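Phosphoserine phosphatase (Thermococcus onnurineus, PDB 4AP9) probably hydrolyses L-phosphoserine to L-serine and phosphate in a magnesium-dependent reaction, the last step of serine synthesis from 3-phosphoglycerate. Local coordinates at residues D15-L20 with S102-E107; L72-K77 with E106-P111; E118-R123 with R135-D140. All coordinates share one frame; numbering follows the deposited sequence.

How the contacts relate
Contacts 1 and 3 are buried, while contact 2 lies farther out and is only partly buried. Contacts 1 and 2 share the loop that follows strand 97-102, and their segments overlap at Glu106 and Glu107. Contact 1 joins this loop to the end of strand 11-15 and the loop after it, near the centre of the chain, largely through water. Contact 2 joins it to the end of helix 68-73 by apolar packing and a surface salt bridge. Contact 3 belongs to the sheet and adds strand pairing, stacked arginines and a ligand-binding loop. Glu106 links the loop to contact 3: its OE2 forms a salt bridge with Arg137 NH1 at 2.9 Å.

Contact 1: residues D15-L20 with S102-E107; sequences DIEGTL and SGSFEE
Glu17 reaches across to Ser102 and Ser104 with both carboxylate oxygens. OE1 of Glu17 faces OG of Ser102 at 3.3 Å. OE2 of Glu17 rests against CB of Ser104 at 3.7 Å. The Glu17 chain gets there with CG beside its own backbone N (chi1 -60°) and runs extended beyond CG. Ser102 has OG anti to its backbone N (chi1 179°). This OG accepts a hydrogen bond from Ser104 N at 3.0 Å, which makes an ST turn and fixes the corner of the loop. Ile16 adds an apolar touch, CD1 on Ser102 CB at 4.2 Å.

Two waters carry most of the polar contact. One has four partners. It receives N-H from Glu17 and the hydroxyl of Ser102, and it donates to OD1 of Asp15 and OE1 of Glu17. Its distance to Asp15 OD1 is 2.7 Å. The second water donates to Glu17 OE1 at 2.6 Å and accepts from Gly103 N at 2.8 Å. OE1 thus takes a bond from each water. Asp15 has its other oxygen, OD2, in a salt bridge with Lys141.

An alanine in place of Glu17 would probably leave both waters without their shared acceptor and uncover CB of Ser104.

The sequence Asp-Ile-Glu-Gly-Thr fits the first conserved motif of the haloacid dehalogenase superfamily, and Ser102 fits the second. In relatives the first motif supplies the nucleophilic aspartate and a general acid-base, and the second helps to bind phosphate. Asp15, Glu17 and Ser102 are placed consistently with those roles. Polar groups joined mainly through two waters are consistent with a site in which a substrate's phosphate could take the place of water.

Contact 2: residues L72-K77 with E106-P111; sequences LRTREK and EEVLEP
Arg75, Val108 and Leu72 bury the most surface where helix 68-73 and the short 3-10 segment after it meet the loop following strand 97-102. Helix 68-73 belongs to the helical insertion after strand 11-15, which probably forms the cap, as in related haloacid dehalogenase phosphatases. This contact joins the end of that helix and the turn after it to the core domain.

Arg75 lies across the loop backbone. Its CB sits on the carbonyl O of Val108 at 3.5 Å. The chain then bends at chi3 (-79°), which puts NE 4.0 Å from Glu107 O. That carbonyl lies at the edge of the guanidinium, near its plane.

Val108 meets Thr74 with both methyl groups. Thr74 OG1 lies 3.3 Å from CG2 and 3.4 Å from CG1 of Val108. The hydroxyl has its polar partner elsewhere, at Phe71 O. Phe23 and Phe25 cover more of Val108.

Leu72 adds an apolar touch: its CD2 meets CB of Glu107 at 4.0 Å. The carboxylate of Glu107 turns to strand 118-127, where OE2 accepts from Ala124 N.

Arg75 and Glu110 cross obliquely. Their guanidinium and carboxylate planes are 42° apart. The salt bridge runs from Arg75 NH2 to Glu110 OE1 at 2.9 Å, but its hydrogen bond is weak, with an N-H...O angle of 125°.

Contact 3: residues E118-R123 with R135-D140; sequences EFMANR and RLRFRD. With 1PS (3-pyridinium-1-ylpropane-1-sulfonate), chain F.
Arg123 and Arg135 form an antiparallel hydrogen-bonded pair. Arg135 N donates to Arg123 O at 2.8 Å, and Arg123 N donates to Arg135 O at 3.2 Å. Beyond this pair the side chain of Asn122 takes over from the backbone. Its OD1 accepts from Arg137 N at 2.8 Å, almost straight at 176°. Arg137 NH1 donates to Ala121 O at 3.0 Å, nearly along the C=O axis.

The guanidiniums of Arg123 and Arg137 stack flat, with their CZ atoms 3.5 Å apart and their planes at 10°. Each centre covers the other. A bend at chi3 (62°) turns NE of Arg137 out of the line of its chain. Two like charges face each other here, and Glu106 probably offsets the repulsion because it forms salt bridges with both arginines. The selenium of Met120, a selenomethionine, lies over the opposite face of Arg137, 3.2 Å from NH1.

The selenium also makes an oblique Met-aromatic contact with the Phe138 ring. Separately, Met120 CG packs on ring atom CD1 at 3.8 Å. At the ring edge, Phe138 CE2 meets sulfonate O1 of the bound pyridinium propanesulfonate at 3.8 Å. Asp140 CB touches the same sulfonate, and the ligand is also hydrogen-bonded to Lys141 N.

Asp140 is the N-cap of helix 141-145, so the loop leads from strand 130-135 through the ligand site into that helix. Leu136 packs on helix 52-62. Strand 118-127 lies between strands 130-135 and 97-102, and Arg135 pairs in parallel with a strand of the second subunit, so the sheet continues across the interface.

Contact 1: residues D15-L20 with S102-E107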
loop_
_atom_site.group_PDB
_atom_site.type_symbol
_atom_site.label_atom_id
_atom_site.label_comp_id
_atom_site.label_asym_id
_atom_site.label_seq_id
_atom_site.Cartn_x
_atom_site.Cartn_y
_atom_site.Cartn_z
ATOM N N ASP A 15 -11.761 7.371 25.186
ATOM C CA ASP A 15 -12.688 6.290 25.501
ATOM C C ASP A 15 -13.377 6.686 26.802
ATOM O O ASP A 15 -12.724 6.778 27.837
ATOM C CB ASP A 15 -11.931 4.970 25.655
ATOM C CG ASP A 15 -12.852 3.768 25.746
ATOM O OD1 ASP A 15 -13.987 3.848 25.240
ATOM O OD2 ASP A 15 -12.440 2.737 26.329
ATOM N N ILE A 16 -14.684 6.948 26.729
ATOM C CA ILE A 16 -15.442 7.586 27.804
ATOM C C ILE A 16 -15.390 6.839 29.135
ATOM O O ILE A 16 -15.115 7.431 30.176
ATOM C CB ILE A 16 -16.915 7.779 27.377
ATOM C CG1 ILE A 16 -16.980 8.761 26.211
ATOM C CG2 ILE A 16 -17.760 8.307 28.537
ATOM C CD1 ILE A 16 -18.353 8.855 25.566
ATOM N N GLU A 17 -15.639 5.544 29.109
ATOM C CA GLU A 17 -15.755 4.802 30.365
ATOM C C GLU A 17 -14.424 4.675 31.081
ATOM O O GLU A 17 -13.443 4.214 30.512
ATOM C CB GLU A 17 -16.350 3.420 30.116
ATOM C CG GLU A 17 -17.730 3.464 29.492
ATOM C CD GLU A 17 -18.102 2.141 28.844
ATOM O OE1 GLU A 17 -17.384 1.700 27.919
ATOM O OE2 GLU A 17 -19.111 1.541 29.260
ATOM N N GLY A 18 -14.397 5.079 32.344
ATOM C CA GLY A 18 -13.178 4.976 33.131
ATOM C C GLY A 18 -12.229 6.144 32.921
ATOM O O GLY A 18 -11.158 6.194 33.520
ATOM N N THR A 19 -12.613 7.086 32.068
ATOM C CA THR A 19 -11.865 8.327 31.940
ATOM C C THR A 19 -12.745 9.497 32.350
ATOM O O THR A 19 -12.402 10.228 33.282
ATOM C CB THR A 19 -11.346 8.557 30.512
ATOM O OG1 THR A 19 -12.463 8.684 29.624
ATOM C CG2 THR A 19 -10.450 7.385 30.065
ATOM N N LEU A 20 -13.882 9.662 31.666
ATOM C CA LEU A 20 -14.787 10.779 31.944
ATOM C C LEU A 20 -15.907 10.431 32.916
ATOM O O LEU A 20 -16.456 11.322 33.571
ATOM C CB LEU A 20 -15.398 11.320 30.648
ATOM C CG LEU A 20 -14.447 11.764 29.532
ATOM C CD1 LEU A 20 -15.253 12.355 28.380
ATOM C CD2 LEU A 20 -13.427 12.776 30.052
ATOM N N SER A 102 -17.213 5.228 22.709
ATOM C CA SER A 102 -17.524 4.187 23.677
ATOM C C SER A 102 -18.118 2.978 22.967
ATOM O O SER A 102 -18.749 3.119 21.913
ATOM C CB SER A 102 -18.523 4.706 24.724
ATOM O OG SER A 102 -18.864 3.681 25.664
ATOM N N GLY A 103 -17.933 1.801 23.554
ATOM C CA GLY A 103 -18.599 0.595 23.080
ATOM C C GLY A 103 -19.971 0.408 23.717
ATOM O O GLY A 103 -20.693 -0.543 23.393
ATOM N N SER A 104 -20.320 1.310 24.634
ATOM C CA SER A 104 -21.644 1.308 25.242
ATOM C C SER A 104 -22.601 2.140 24.392
ATOM O O SER A 104 -22.229 2.627 23.312
ATOM C CB SER A 104 -21.633 1.996 26.615
ATOM O OG SER A 104 -22.842 1.722 27.332
ATOM N N PHE A 105 -23.823 2.304 24.898
ATOM C CA PHE A 105 -24.921 2.910 24.143
ATOM C C PHE A 105 -24.978 4.436 24.087
ATOM O O PHE A 105 -24.900 5.106 25.116
ATOM C CB PHE A 105 -26.228 2.349 24.730
ATOM C CG PHE A 105 -26.337 0.850 24.641
ATOM C CD1 PHE A 105 -26.745 0.241 23.470
ATOM C CD2 PHE A 105 -26.029 0.045 25.730
ATOM C CE1 PHE A 105 -26.840 -1.125 23.383
ATOM C CE2 PHE A 105 -26.128 -1.329 25.643
ATOM C CZ PHE A 105 -26.526 -1.916 24.469
ATOM N N GLU A 106 -25.108 4.986 22.882
ATOM C CA GLU A 106 -25.236 6.431 22.715
ATOM C C GLU A 106 -26.402 6.991 23.514
ATOM O O GLU A 106 -26.355 8.132 23.974
ATOM C CB GLU A 106 -25.426 6.800 21.238
ATOM C CG GLU A 106 -24.131 6.707 20.424
ATOM C CD GLU A 106 -24.212 7.453 19.100
ATOM O OE1 GLU A 106 -25.302 7.989 18.784
ATOM O OE2 GLU A 106 -23.172 7.508 18.386
ATOM N N GLU A 107 -27.450 6.182 23.660
ATOM C CA GLU A 107 -28.687 6.612 24.292
ATOM C C GLU A 107 -28.445 6.883 25.776
ATOM O O GLU A 107 -28.990 7.832 26.354
ATOM C CB GLU A 107 -29.789 5.559 24.073
ATOM C CG GLU A 107 -30.171 5.321 22.580
ATOM C CD GLU A 107 -29.343 4.220 21.881
ATOM O OE1 GLU A 107 -28.266 3.843 22.383
ATOM O OE2 GLU A 107 -29.797 3.706 20.834
HETATM O O HOH W 1 -16.193 3.910 26.841
HETATM O O HOH W 2 -16.738 0.478 25.775
#

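Contact 2: residues L72-K77 with E106-P111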
loop_
_atom_site.group_PDB
_atom_site.type_symbol
_atom_site.label_atom_id
_atom_site.label_comp_id
_atom_site.label_asym_id
_atom_site.label_seq_id
_atom_site.Cartn_x
_atom_site.Cartn_y
_atom_site.Cartn_z
ATOM N N LEU A 72 -33.308 3.845 29.699
ATOM C CA LEU A 72 -33.002 5.274 29.682
ATOM C C LEU A 72 -32.822 5.911 31.067
ATOM O O LEU A 72 -32.121 6.906 31.206
ATOM C CB LEU A 72 -34.045 6.034 28.860
ATOM C CG LEU A 72 -34.001 5.680 27.374
ATOM C CD1 LEU A 72 -35.139 6.357 26.621
ATOM C CD2 LEU A 72 -32.646 6.068 26.782
ATOM N N ARG A 73 -33.446 5.332 32.087
ATOM C CA ARG A 73 -33.255 5.788 33.463
ATOM C C ARG A 73 -31.776 5.886 33.846
ATOM O O ARG A 73 -31.400 6.713 34.663
ATOM C CB ARG A 73 -33.934 4.817 34.416
ATOM C CG ARG A 73 -34.624 5.454 35.598
ATOM C CD ARG A 73 -36.065 4.884 35.703
ATOM N NE ARG A 73 -36.509 4.740 37.090
ATOM C CZ ARG A 73 -37.086 3.648 37.594
ATOM N NH1 ARG A 73 -37.330 2.604 36.830
ATOM N NH2 ARG A 73 -37.432 3.618 38.881
ATOM N N THR A 74 -30.947 5.020 33.269
ATOM C CA THR A 74 -29.528 4.982 33.618
ATOM C C THR A 74 -28.770 6.251 33.240
ATOM O O THR A 74 -27.745 6.565 33.850
ATOM C CB THR A 74 -28.809 3.776 32.988
ATOM O OG1 THR A 74 -28.784 3.922 31.559
ATOM C CG2 THR A 74 -29.522 2.476 33.349
ATOM N N ARG A 75 -29.260 6.990 32.250
ATOM C CA ARG A 75 -28.558 8.206 31.855
ATOM C C ARG A 75 -28.534 9.212 33.016
ATOM O O ARG A 75 -27.712 10.128 33.045
ATOM C CB ARG A 75 -29.130 8.816 30.564
ATOM C CG ARG A 75 -30.578 9.223 30.638
ATOM C CD ARG A 75 -31.230 9.316 29.252
ATOM N NE ARG A 75 -30.903 10.550 28.532
ATOM C CZ ARG A 75 -31.310 11.765 28.908
ATOM N NH1 ARG A 75 -32.036 11.922 30.017
ATOM N NH2 ARG A 75 -30.981 12.836 28.186
ATOM N N GLU A 76 -29.424 9.028 33.980
ATOM C CA GLU A 76 -29.388 9.827 35.200
ATOM C C GLU A 76 -28.094 9.627 36.002
ATOM O O GLU A 76 -27.717 10.476 36.810
ATOM C CB GLU A 76 -30.619 9.527 36.053
ATOM C CG GLU A 76 -31.911 9.966 35.374
ATOM C CD GLU A 76 -33.153 9.544 36.121
ATOM O OE1 GLU A 76 -33.023 8.996 37.237
ATOM O OE2 GLU A 76 -34.263 9.761 35.584
ATOM N N LYS A 77 -27.414 8.508 35.775
ATOM C CA LYS A 77 -26.158 8.223 36.461
ATOM C C LYS A 77 -24.949 8.680 35.644
ATOM O O LYS A 77 -23.805 8.484 36.040
ATOM C CB LYS A 77 -26.041 6.732 36.778
ATOM C CG LYS A 77 -26.875 6.288 37.966
ATOM C CD LYS A 77 -26.431 4.917 38.475
ATOM C CE LYS A 77 -27.212 4.494 39.704
ATOM N NZ LYS A 77 -26.569 3.327 40.394
ATOM N N GLU A 106 -25.108 4.986 22.882
ATOM C CA GLU A 106 -25.236 6.431 22.715
ATOM C C GLU A 106 -26.402 6.991 23.514
ATOM O O GLU A 106 -26.355 8.132 23.974
ATOM C CB GLU A 106 -25.426 6.800 21.238
ATOM C CG GLU A 106 -24.131 6.707 20.424
ATOM C CD GLU A 106 -24.212 7.453 19.100
ATOM O OE1 GLU A 106 -25.302 7.989 18.784
ATOM O OE2 GLU A 106 -23.172 7.508 18.386
ATOM N N GLU A 107 -27.450 6.182 23.660
ATOM C CA GLU A 107 -28.687 6.612 24.292
ATOM C C GLU A 107 -28.445 6.883 25.776
ATOM O O GLU A 107 -28.990 7.832 26.354
ATOM C CB GLU A 107 -29.789 5.559 24.073
ATOM C CG GLU A 107 -30.171 5.321 22.580
ATOM C CD GLU A 107 -29.343 4.220 21.881
ATOM O OE1 GLU A 107 -28.266 3.843 22.383
ATOM O OE2 GLU A 107 -29.797 3.706 20.834
ATOM N N VAL A 108 -27.601 6.057 26.375
ATOM C CA VAL A 108 -27.225 6.218 27.772
ATOM C C VAL A 108 -26.125 7.278 27.970
ATOM O O VAL A 108 -26.100 7.986 28.983
ATOM C CB VAL A 108 -26.778 4.875 28.345
ATOM C CG1 VAL A 108 -26.199 5.042 29.723
ATOM C CG2 VAL A 108 -27.961 3.927 28.386
ATOM N N LEU A 109 -25.233 7.400 26.996
ATOM C CA LEU A 109 -24.114 8.340 27.115
ATOM C C LEU A 109 -24.460 9.689 26.495
ATOM O O LEU A 109 -23.590 10.513 26.219
ATOM C CB LEU A 109 -22.853 7.757 26.478
ATOM C CG LEU A 109 -22.269 6.554 27.226
ATOM C CD1 LEU A 109 -21.067 5.976 26.474
ATOM C CD2 LEU A 109 -21.888 6.931 28.659
ATOM N N GLU A 110 -25.747 9.906 26.300
ATOM C CA GLU A 110 -26.250 11.138 25.716
ATOM C C GLU A 110 -25.663 12.435 26.317
ATOM O O GLU A 110 -25.420 13.405 25.590
ATOM C CB GLU A 110 -27.778 11.121 25.772
ATOM C CG GLU A 110 -28.432 12.266 25.050
ATOM C CD GLU A 110 -28.578 13.481 25.926
ATOM O OE1 GLU A 110 -28.347 13.358 27.153
ATOM O OE2 GLU A 110 -28.914 14.560 25.387
ATOM N N PRO A 111 -25.421 12.462 27.639
ATOM C CA PRO A 111 -24.847 13.705 28.177
ATOM C C PRO A 111 -23.516 14.131 27.520
ATOM O O PRO A 111 -23.180 15.314 27.530
ATOM C CB PRO A 111 -24.653 13.385 29.674
ATOM C CG PRO A 111 -25.682 12.342 29.973
ATOM C CD PRO A 111 -25.797 11.512 28.705
#

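Contact 3: residues E118-R123 with R135-D140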
loop_
_atom_site.group_PDB
_atom_site.type_symbol
_atom_site.label_atom_id
_atom_site.label_comp_id
_atom_site.label_asym_id
_atom_site.label_seq_id
_atom_site.Cartn_x
_atom_site.Cartn_y
_atom_site.Cartn_z
ATOM N N GLU A 118 -16.469 15.241 17.803
ATOM C CA GLU A 118 -17.179 14.093 17.254
ATOM C C GLU A 118 -17.525 13.107 18.375
ATOM O O GLU A 118 -16.841 13.036 19.400
ATOM C CB GLU A 118 -16.363 13.377 16.169
ATOM C CG GLU A 118 -16.064 14.232 14.945
ATOM C CD GLU A 118 -15.562 13.414 13.765
ATOM O OE1 GLU A 118 -16.162 12.369 13.457
ATOM O OE2 GLU A 118 -14.570 13.825 13.128
ATOM N N PHE A 119 -18.584 12.347 18.175
ATOM C CA PHE A 119 -19.044 11.398 19.185
ATOM C C PHE A 119 -19.425 10.104 18.485
ATOM O O PHE A 119 -20.112 10.129 17.465
ATOM C CB PHE A 119 -20.254 12.006 19.913
ATOM C CG PHE A 119 -20.930 11.082 20.907
ATOM C CD1 PHE A 119 -20.374 10.850 22.155
ATOM C CD2 PHE A 119 -22.146 10.486 20.604
ATOM C CE1 PHE A 119 -21.015 10.009 23.080
ATOM C CE2 PHE A 119 -22.788 9.649 21.520
ATOM C CZ PHE A 119 -22.215 9.411 22.758
HETATM N N MSE A 120 -18.987 8.966 19.020
HETATM C CA MSE A 120 -19.369 7.671 18.461
HETATM C C MSE A 120 -19.520 6.593 19.524
HETATM O O MSE A 120 -18.604 6.353 20.307
HETATM C CB MSE A 120 -18.333 7.173 17.454
HETATM C CG MSE A 120 -18.511 5.697 17.073
HETATM SE SE MSE A 120 -20.047 5.408 15.902
HETATM C CE MSE A 120 -19.745 6.971 14.835
ATOM N N ALA A 121 -20.666 5.923 19.517
ATOM C CA ALA A 121 -20.850 4.725 20.332
ATOM C C ALA A 121 -21.826 3.789 19.633
ATOM O O ALA A 121 -22.324 4.087 18.545
ATOM C CB ALA A 121 -21.369 5.085 21.730
ATOM N N ASN A 122 -22.101 2.655 20.259
ATOM C CA ASN A 122 -23.060 1.714 19.696
ATOM C C ASN A 122 -24.480 2.205 19.968
ATOM O O ASN A 122 -24.657 3.228 20.611
ATOM C CB ASN A 122 -22.784 0.316 20.238
ATOM C CG ASN A 122 -21.528 -0.288 19.628
ATOM O OD1 ASN A 122 -21.260 -0.086 18.444
ATOM N ND2 ASN A 122 -20.741 -1.000 20.428
ATOM N N ARG A 123 -25.489 1.535 19.425
ATOM C CA ARG A 123 -26.861 2.002 19.635
ATOM C C ARG A 123 -27.742 0.837 20.025
ATOM O O ARG A 123 -27.354 -0.327 19.869
ATOM C CB ARG A 123 -27.415 2.729 18.391
ATOM C CG ARG A 123 -26.855 4.152 18.227
ATOM C CD ARG A 123 -27.379 4.888 16.963
ATOM N NE ARG A 123 -26.782 6.220 16.899
ATOM C CZ ARG A 123 -26.584 6.935 15.792
ATOM N NH1 ARG A 123 -26.941 6.466 14.603
ATOM N NH2 ARG A 123 -26.017 8.134 15.878
ATOM N N ARG A 135 -26.993 -2.434 18.037
ATOM C CA ARG A 135 -26.464 -2.074 16.731
ATOM C C ARG A 135 -24.979 -1.854 16.928
ATOM O O ARG A 135 -24.588 -0.894 17.595
ATOM C CB ARG A 135 -27.079 -0.766 16.215
ATOM C CG ARG A 135 -28.594 -0.750 16.068
ATOM C CD ARG A 135 -29.028 0.443 15.188
ATOM N NE ARG A 135 -30.368 0.917 15.532
ATOM C CZ ARG A 135 -31.496 0.355 15.087
ATOM N NH1 ARG A 135 -31.436 -0.709 14.287
ATOM N NH2 ARG A 135 -32.683 0.843 15.448
ATOM N N LEU A 136 -24.156 -2.738 16.363
ATOM C CA LEU A 136 -22.705 -2.614 16.462
ATOM C C LEU A 136 -22.224 -1.695 15.356
ATOM O O LEU A 136 -22.314 -2.031 14.177
ATOM C CB LEU A 136 -22.019 -3.983 16.317
ATOM C CG LEU A 136 -22.275 -5.052 17.379
ATOM C CD1 LEU A 136 -21.482 -6.314 17.049
ATOM C CD2 LEU A 136 -21.903 -4.552 18.769
ATOM N N ARG A 137 -21.734 -0.524 15.732
ATOM C CA ARG A 137 -21.509 0.527 14.743
ATOM C C ARG A 137 -20.045 0.657 14.343
ATOM O O ARG A 137 -19.695 1.429 13.441
ATOM C CB ARG A 137 -22.079 1.835 15.276
ATOM C CG ARG A 137 -23.563 1.686 15.622
ATOM C CD ARG A 137 -24.218 2.997 15.996
ATOM N NE ARG A 137 -24.179 3.949 14.890
ATOM C CZ ARG A 137 -23.702 5.184 14.996
ATOM N NH1 ARG A 137 -23.234 5.614 16.157
ATOM N NH2 ARG A 137 -23.700 5.991 13.947
ATOM N N PHE A 138 -19.200 -0.115 15.017
ATOM C CA PHE A 138 -17.797 -0.265 14.657
ATOM C C PHE A 138 -17.320 -1.629 15.175
ATOM O O PHE A 138 -17.898 -2.163 16.124
ATOM C CB PHE A 138 -16.949 0.890 15.209
ATOM C CG PHE A 138 -17.086 1.099 16.694
ATOM C CD1 PHE A 138 -18.102 1.882 17.203
ATOM C CD2 PHE A 138 -16.199 0.502 17.572
ATOM C CE1 PHE A 138 -18.230 2.069 18.565
ATOM C CE2 PHE A 138 -16.315 0.685 18.938
ATOM C CZ PHE A 138 -17.331 1.465 19.439
ATOM N N ARG A 139 -16.307 -2.206 14.538
ATOM C CA ARG A 139 -15.884 -3.567 14.870
ATOM C C ARG A 139 -15.312 -3.605 16.276
ATOM O O ARG A 139 -15.665 -4.464 17.087
ATOM C CB ARG A 139 -14.818 -4.040 13.886
ATOM C CG ARG A 139 -14.346 -5.470 14.098
ATOM C CD ARG A 139 -13.205 -5.761 13.125
ATOM N NE ARG A 139 -12.814 -7.162 13.130
ATOM C CZ ARG A 139 -11.553 -7.578 13.098
ATOM N NH1 ARG A 139 -10.560 -6.690 13.072
ATOM N NH2 ARG A 139 -11.287 -8.878 13.109
ATOM N N ASP A 140 -14.411 -2.664 16.535
ATOM C CA ASP A 140 -13.772 -2.467 17.840
ATOM C C ASP A 140 -13.106 -1.089 17.813
ATOM O O ASP A 140 -13.062 -0.439 16.764
ATOM C CB ASP A 140 -12.741 -3.565 18.145
ATOM C CG ASP A 140 -11.649 -3.677 17.076
ATOM O OD1 ASP A 140 -10.869 -2.720 16.891
ATOM O OD2 ASP A 140 -11.542 -4.741 16.434
HETATM N N1 1PS F . -11.725 -5.281 25.132
HETATM C C1 1PS F . -11.404 -6.581 25.112
HETATM C C2 1PS F . -10.859 -7.191 26.232
HETATM C C3 1PS F . -11.527 -4.534 26.229
HETATM C C4 1PS F . -10.971 -5.078 27.380
HETATM C C5 1PS F . -10.632 -6.437 27.392
HETATM C C6 1PS F . -12.322 -4.703 23.956
HETATM C C7 1PS F . -12.451 -3.221 24.095
HETATM C C8 1PS F . -13.824 -2.745 23.703
HETATM S S1 1PS F . -13.914 -2.629 21.938
HETATM O O1 1PS F . -14.923 -1.610 21.601
HETATM O O2 1PS F . -14.377 -3.887 21.379
HETATM O O3 1PS F . -12.593 -2.360 21.448
#